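Local structure of 4-dehydrase (Streptomyces venezuelae, 2PO3) at residues S3-A15 and L381-H393. The protein is a pyridoxal-phosphate enzyme of desosamine biosynthesis, probably an aminotransferase that places an amino group on a TDP-linked sugar. Numbering follows the deposited sequence.
Sequences SALSDLAFFGGPA and LCATRGRELTARH
Arg-392 reaches Phe-11 and Ser-6 because its CG stands anti to the backbone N (chi1 164°) and the chain, after a bend at chi2, runs out across the aromatic ring; Phe-11 meets it with CG beside its own backbone N. The two flat groups stack with planes 28° apart. Arg-392 CZ sits 4.4 Å from the centroid of the Phe-11 ring, an off-centre cation-pi contact, while Arg-392 CD lies over the face of that ring in a CH-pi contact. Beyond the ring, Arg-392 NH1 donates a nearly straight hydrogen bond to Ser-6 OG (2.8 Å, 162°), in the guanidinium plane. Were this arginine an alanine, one face of Phe-11 would probably lose its cation and Ser-6 OG its NH1 donor. Leu-389 CD2 presses on the edge of Phe-11 at CZ, and Phe-10, which also touches Leu-314 on helix 312-321, lays CD2 over the face opposite the arginine. Leu-5 fits its CD1 against Leu-389 CG (4.0 Å), and two turns earlier in the helix Leu-8 CD2 meets Leu-381 CD2 at 3.7 Å. Arg-385 NH2 and Glu-388 OE1 form a salt bridge along the helix (3.2 Å), with Leu-5 CD2 over one face of the Arg-385 guanidinium. Away from the cofactor–sugar adduct, the contact packs the N-terminal loop, with its type I turn from Leu-5 to Leu-8, against the C-terminal helix 369-394 of this DegT/DnrJ/EryC1-family aminotransferase fold.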
loop_
_atom_site.group_PDB
_atom_site.type_symbol
_atom_site.label_atom_id
_atom_site.label_comp_id
_atom_site.label_asym_id
_atom_site.label_seq_id
_atom_site.Cartn_x
_atom_site.Cartn_y
_atom_site.Cartn_z
ATOM N N SER A 3 -14.864 40.665 -28.793
ATOM C CA SER A 3 -14.049 40.124 -27.721
ATOM C C SER A 3 -13.594 38.713 -28.044
ATOM O O SER A 3 -14.387 37.828 -28.372
ATOM C CB SER A 3 -14.771 40.168 -26.374
ATOM O OG SER A 3 -14.031 40.903 -25.416
ATOM N N ALA A 4 -12.289 38.503 -27.938
ATOM C CA ALA A 4 -11.751 37.190 -28.190
ATOM C C ALA A 4 -12.162 36.343 -26.987
ATOM O O ALA A 4 -11.990 35.120 -26.956
ATOM C CB ALA A 4 -10.233 37.261 -28.340
ATOM N N LEU A 5 -12.730 37.029 -25.985
ATOM C CA LEU A 5 -13.164 36.374 -24.759
ATOM C C LEU A 5 -14.401 35.538 -24.956
ATOM O O LEU A 5 -14.631 34.553 -24.254
ATOM C CB LEU A 5 -13.436 37.334 -23.569
ATOM C CG LEU A 5 -12.389 38.403 -23.255
ATOM C CD1 LEU A 5 -12.498 38.784 -21.783
ATOM C CD2 LEU A 5 -10.960 37.980 -23.599
ATOM N N SER A 6 -15.219 35.969 -25.900
ATOM C CA SER A 6 -16.453 35.249 -26.143
ATOM C C SER A 6 -16.260 33.958 -26.890
ATOM O O SER A 6 -17.088 33.049 -26.809
ATOM C CB SER A 6 -17.528 36.137 -26.711
ATOM O OG SER A 6 -17.109 37.468 -26.485
ATOM N N ASP A 7 -15.154 33.870 -27.609
ATOM C CA ASP A 7 -14.914 32.626 -28.294
ATOM C C ASP A 7 -14.465 31.621 -27.246
ATOM O O ASP A 7 -14.333 30.425 -27.551
ATOM C CB ASP A 7 -13.860 32.761 -29.399
ATOM C CG ASP A 7 -14.119 33.977 -30.231
ATOM O OD1 ASP A 7 -15.181 34.577 -30.216
ATOM O OD2 ASP A 7 -13.070 34.343 -30.933
ATOM N N LEU A 8 -14.246 32.155 -26.023
ATOM C CA LEU A 8 -13.832 31.351 -24.882
ATOM C C LEU A 8 -14.963 30.455 -24.463
ATOM O O LEU A 8 -16.042 30.945 -24.130
ATOM C CB LEU A 8 -13.389 32.125 -23.619
ATOM C CG LEU A 8 -12.114 32.962 -23.768
ATOM C CD1 LEU A 8 -11.766 33.622 -22.450
ATOM C CD2 LEU A 8 -10.924 32.141 -24.230
ATOM N N ALA A 9 -14.676 29.152 -24.483
ATOM C CA ALA A 9 -15.614 28.124 -24.092
ATOM C C ALA A 9 -16.077 28.449 -22.691
ATOM O O ALA A 9 -17.192 28.124 -22.259
ATOM C CB ALA A 9 -14.937 26.758 -24.123
ATOM N N PHE A 10 -15.164 29.099 -21.979
ATOM C CA PHE A 10 -15.450 29.481 -20.621
ATOM C C PHE A 10 -16.629 30.457 -20.603
ATOM O O PHE A 10 -17.473 30.454 -19.707
ATOM C CB PHE A 10 -14.198 30.106 -20.003
ATOM C CG PHE A 10 -14.447 30.513 -18.590
ATOM C CD1 PHE A 10 -14.378 29.595 -17.537
ATOM C CD2 PHE A 10 -14.772 31.837 -18.303
ATOM C CE1 PHE A 10 -14.609 29.986 -16.216
ATOM C CE2 PHE A 10 -15.020 32.239 -16.988
ATOM C CZ PHE A 10 -14.927 31.319 -15.941
ATOM N N PHE A 11 -16.662 31.299 -21.636
ATOM C CA PHE A 11 -17.683 32.300 -21.795
ATOM C C PHE A 11 -18.840 31.812 -22.630
ATOM O O PHE A 11 -19.684 32.590 -23.073
ATOM C CB PHE A 11 -17.086 33.589 -22.332
ATOM C CG PHE A 11 -16.342 34.244 -21.188
ATOM C CD1 PHE A 11 -14.971 34.501 -21.275
ATOM C CD2 PHE A 11 -17.017 34.574 -20.009
ATOM C CE1 PHE A 11 -14.280 35.105 -20.219
ATOM C CE2 PHE A 11 -16.337 35.180 -18.949
ATOM C CZ PHE A 11 -14.967 35.445 -19.053
ATOM N N GLY A 12 -18.863 30.500 -22.824
ATOM C CA GLY A 12 -19.921 29.882 -23.595
ATOM C C GLY A 12 -19.558 29.693 -25.048
ATOM O O GLY A 12 -20.347 29.189 -25.835
ATOM N N GLY A 13 -18.360 30.097 -25.425
ATOM C CA GLY A 13 -17.960 29.920 -26.804
ATOM C C GLY A 13 -17.696 28.431 -27.064
ATOM O O GLY A 13 -17.976 27.509 -26.254
ATOM N N PRO A 14 -17.124 28.219 -28.242
ATOM C CA PRO A 14 -16.765 26.892 -28.689
ATOM C C PRO A 14 -15.337 26.605 -28.215
ATOM O O PRO A 14 -14.472 27.491 -28.359
ATOM C CB PRO A 14 -16.797 26.974 -30.219
ATOM C CG PRO A 14 -16.847 28.451 -30.596
ATOM C CD PRO A 14 -17.042 29.242 -29.316
ATOM N N ALA A 15 -15.106 25.399 -27.639
ATOM C CA ALA A 15 -13.778 25.016 -27.157
ATOM C C ALA A 15 -12.923 24.797 -28.387
ATOM O O ALA A 15 -13.268 24.018 -29.287
ATOM C CB ALA A 15 -13.752 23.828 -26.203
ATOM N N LEU A 381 -3.278 35.150 -23.444
ATOM C CA LEU A 381 -4.550 35.850 -23.528
ATOM C C LEU A 381 -5.002 36.300 -22.129
ATOM O O LEU A 381 -5.297 37.478 -21.845
ATOM C CB LEU A 381 -5.602 34.925 -24.184
ATOM C CG LEU A 381 -7.041 35.428 -24.182
ATOM C CD1 LEU A 381 -7.093 36.683 -25.032
ATOM C CD2 LEU A 381 -8.002 34.406 -24.798
ATOM N N CYS A 382 -5.033 35.324 -21.222
ATOM C CA CYS A 382 -5.431 35.540 -19.835
ATOM C C CYS A 382 -4.648 36.631 -19.132
ATOM O O CYS A 382 -5.168 37.444 -18.378
ATOM C CB CYS A 382 -5.247 34.238 -18.998
ATOM S SG CYS A 382 -6.395 32.897 -19.420
ATOM N N ALA A 383 -3.351 36.613 -19.364
ATOM C CA ALA A 383 -2.472 37.569 -18.739
ATOM C C ALA A 383 -2.627 38.960 -19.295
ATOM O O ALA A 383 -2.594 39.928 -18.529
ATOM C CB ALA A 383 -1.021 37.105 -18.807
ATOM N N THR A 384 -2.791 39.057 -20.617
ATOM C CA THR A 384 -2.925 40.356 -21.253
ATOM C C THR A 384 -4.319 40.940 -21.210
ATOM O O THR A 384 -4.486 42.139 -21.465
ATOM C CB THR A 384 -2.466 40.334 -22.716
ATOM O OG1 THR A 384 -3.362 39.506 -23.433
ATOM C CG2 THR A 384 -1.050 39.784 -22.795
ATOM N N ARG A 385 -5.307 40.097 -20.908
ATOM C CA ARG A 385 -6.677 40.586 -20.858
ATOM C C ARG A 385 -7.395 40.254 -19.568
ATOM O O ARG A 385 -8.630 40.329 -19.545
ATOM C CB ARG A 385 -7.511 40.095 -22.037
ATOM C CG ARG A 385 -6.791 40.190 -23.390
ATOM C CD ARG A 385 -7.142 41.412 -24.244
ATOM N NE ARG A 385 -8.575 41.700 -24.399
ATOM C CZ ARG A 385 -9.287 41.506 -25.513
ATOM N NH1 ARG A 385 -8.750 40.992 -26.630
ATOM N NH2 ARG A 385 -10.589 41.833 -25.509
ATOM N N GLY A 386 -6.592 39.909 -18.544
ATOM C CA GLY A 386 -7.004 39.511 -17.204
ATOM C C GLY A 386 -8.140 40.303 -16.586
ATOM O O GLY A 386 -9.185 39.750 -16.226
ATOM N N ARG A 387 -7.867 41.600 -16.505
ATOM C CA ARG A 387 -8.730 42.649 -15.980
ATOM C C ARG A 387 -10.129 42.587 -16.608
ATOM O O ARG A 387 -11.162 42.591 -15.919
ATOM C CB ARG A 387 -8.069 44.025 -16.177
ATOM C CG ARG A 387 -6.945 44.287 -15.177
ATOM C CD ARG A 387 -6.076 45.531 -15.422
ATOM N NE ARG A 387 -4.661 45.314 -15.073
ATOM C CZ ARG A 387 -4.190 45.245 -13.812
ATOM N NH1 ARG A 387 -4.970 45.392 -12.740
ATOM N NH2 ARG A 387 -2.884 45.042 -13.613
ATOM N N GLU A 388 -10.172 42.516 -17.934
ATOM C CA GLU A 388 -11.455 42.437 -18.602
ATOM C C GLU A 388 -12.096 41.062 -18.401
ATOM O O GLU A 388 -13.307 40.924 -18.231
ATOM C CB GLU A 388 -11.305 42.877 -20.069
ATOM C CG GLU A 388 -12.530 42.616 -20.972
ATOM C CD GLU A 388 -12.200 42.730 -22.438
ATOM O OE1 GLU A 388 -11.300 43.426 -22.863
ATOM O OE2 GLU A 388 -12.998 42.040 -23.209
ATOM N N LEU A 389 -11.249 40.035 -18.406
ATOM C CA LEU A 389 -11.696 38.669 -18.223
ATOM C C LEU A 389 -12.284 38.485 -16.840
ATOM O O LEU A 389 -13.330 37.870 -16.633
ATOM C CB LEU A 389 -10.504 37.735 -18.434
ATOM C CG LEU A 389 -10.888 36.394 -19.030
ATOM C CD1 LEU A 389 -9.630 35.542 -19.215
ATOM C CD2 LEU A 389 -11.890 35.723 -18.105
ATOM N N THR A 390 -11.581 39.032 -15.863
ATOM C CA THR A 390 -12.074 38.955 -14.507
ATOM C C THR A 390 -13.419 39.733 -14.447
ATOM O O THR A 390 -14.447 39.274 -13.961
ATOM C CB THR A 390 -11.026 39.564 -13.544
ATOM O OG1 THR A 390 -9.818 38.827 -13.474
ATOM C CG2 THR A 390 -11.572 39.855 -12.150
ATOM N N ALA A 391 -13.420 40.941 -14.990
ATOM C CA ALA A 391 -14.591 41.811 -15.007
ATOM C C ALA A 391 -15.798 41.130 -15.570
ATOM O O ALA A 391 -16.845 41.086 -14.948
ATOM C CB ALA A 391 -14.293 43.137 -15.709
ATOM N N ARG A 392 -15.624 40.598 -16.755
ATOM C CA ARG A 392 -16.684 39.881 -17.442
ATOM C C ARG A 392 -17.126 38.660 -16.633
ATOM O O ARG A 392 -18.283 38.239 -16.604
ATOM C CB ARG A 392 -16.190 39.483 -18.831
ATOM C CG ARG A 392 -17.039 38.412 -19.484
ATOM C CD ARG A 392 -17.074 38.573 -20.994
ATOM N NE ARG A 392 -17.943 37.644 -21.722
ATOM C CZ ARG A 392 -17.785 37.401 -23.025
ATOM N NH1 ARG A 392 -16.823 37.997 -23.742
ATOM N NH2 ARG A 392 -18.595 36.537 -23.632
ATOM N N HIS A 393 -16.180 38.069 -15.941
ATOM C CA HIS A 393 -16.551 36.933 -15.161
ATOM C C HIS A 393 -17.388 37.403 -13.975
ATOM O O HIS A 393 -18.407 36.812 -13.611
ATOM C CB HIS A 393 -15.278 36.231 -14.654
ATOM C CG HIS A 393 -15.582 35.109 -13.684
ATOM N ND1 HIS A 393 -16.444 34.058 -13.999
ATOM C CD2 HIS A 393 -15.081 34.857 -12.433
ATOM C CE1 HIS A 393 -16.516 33.251 -12.941
ATOM N NE2 HIS A 393 -15.677 33.694 -11.999
HETATM O O HOH W 1 -15.360 41.004 -23.213
#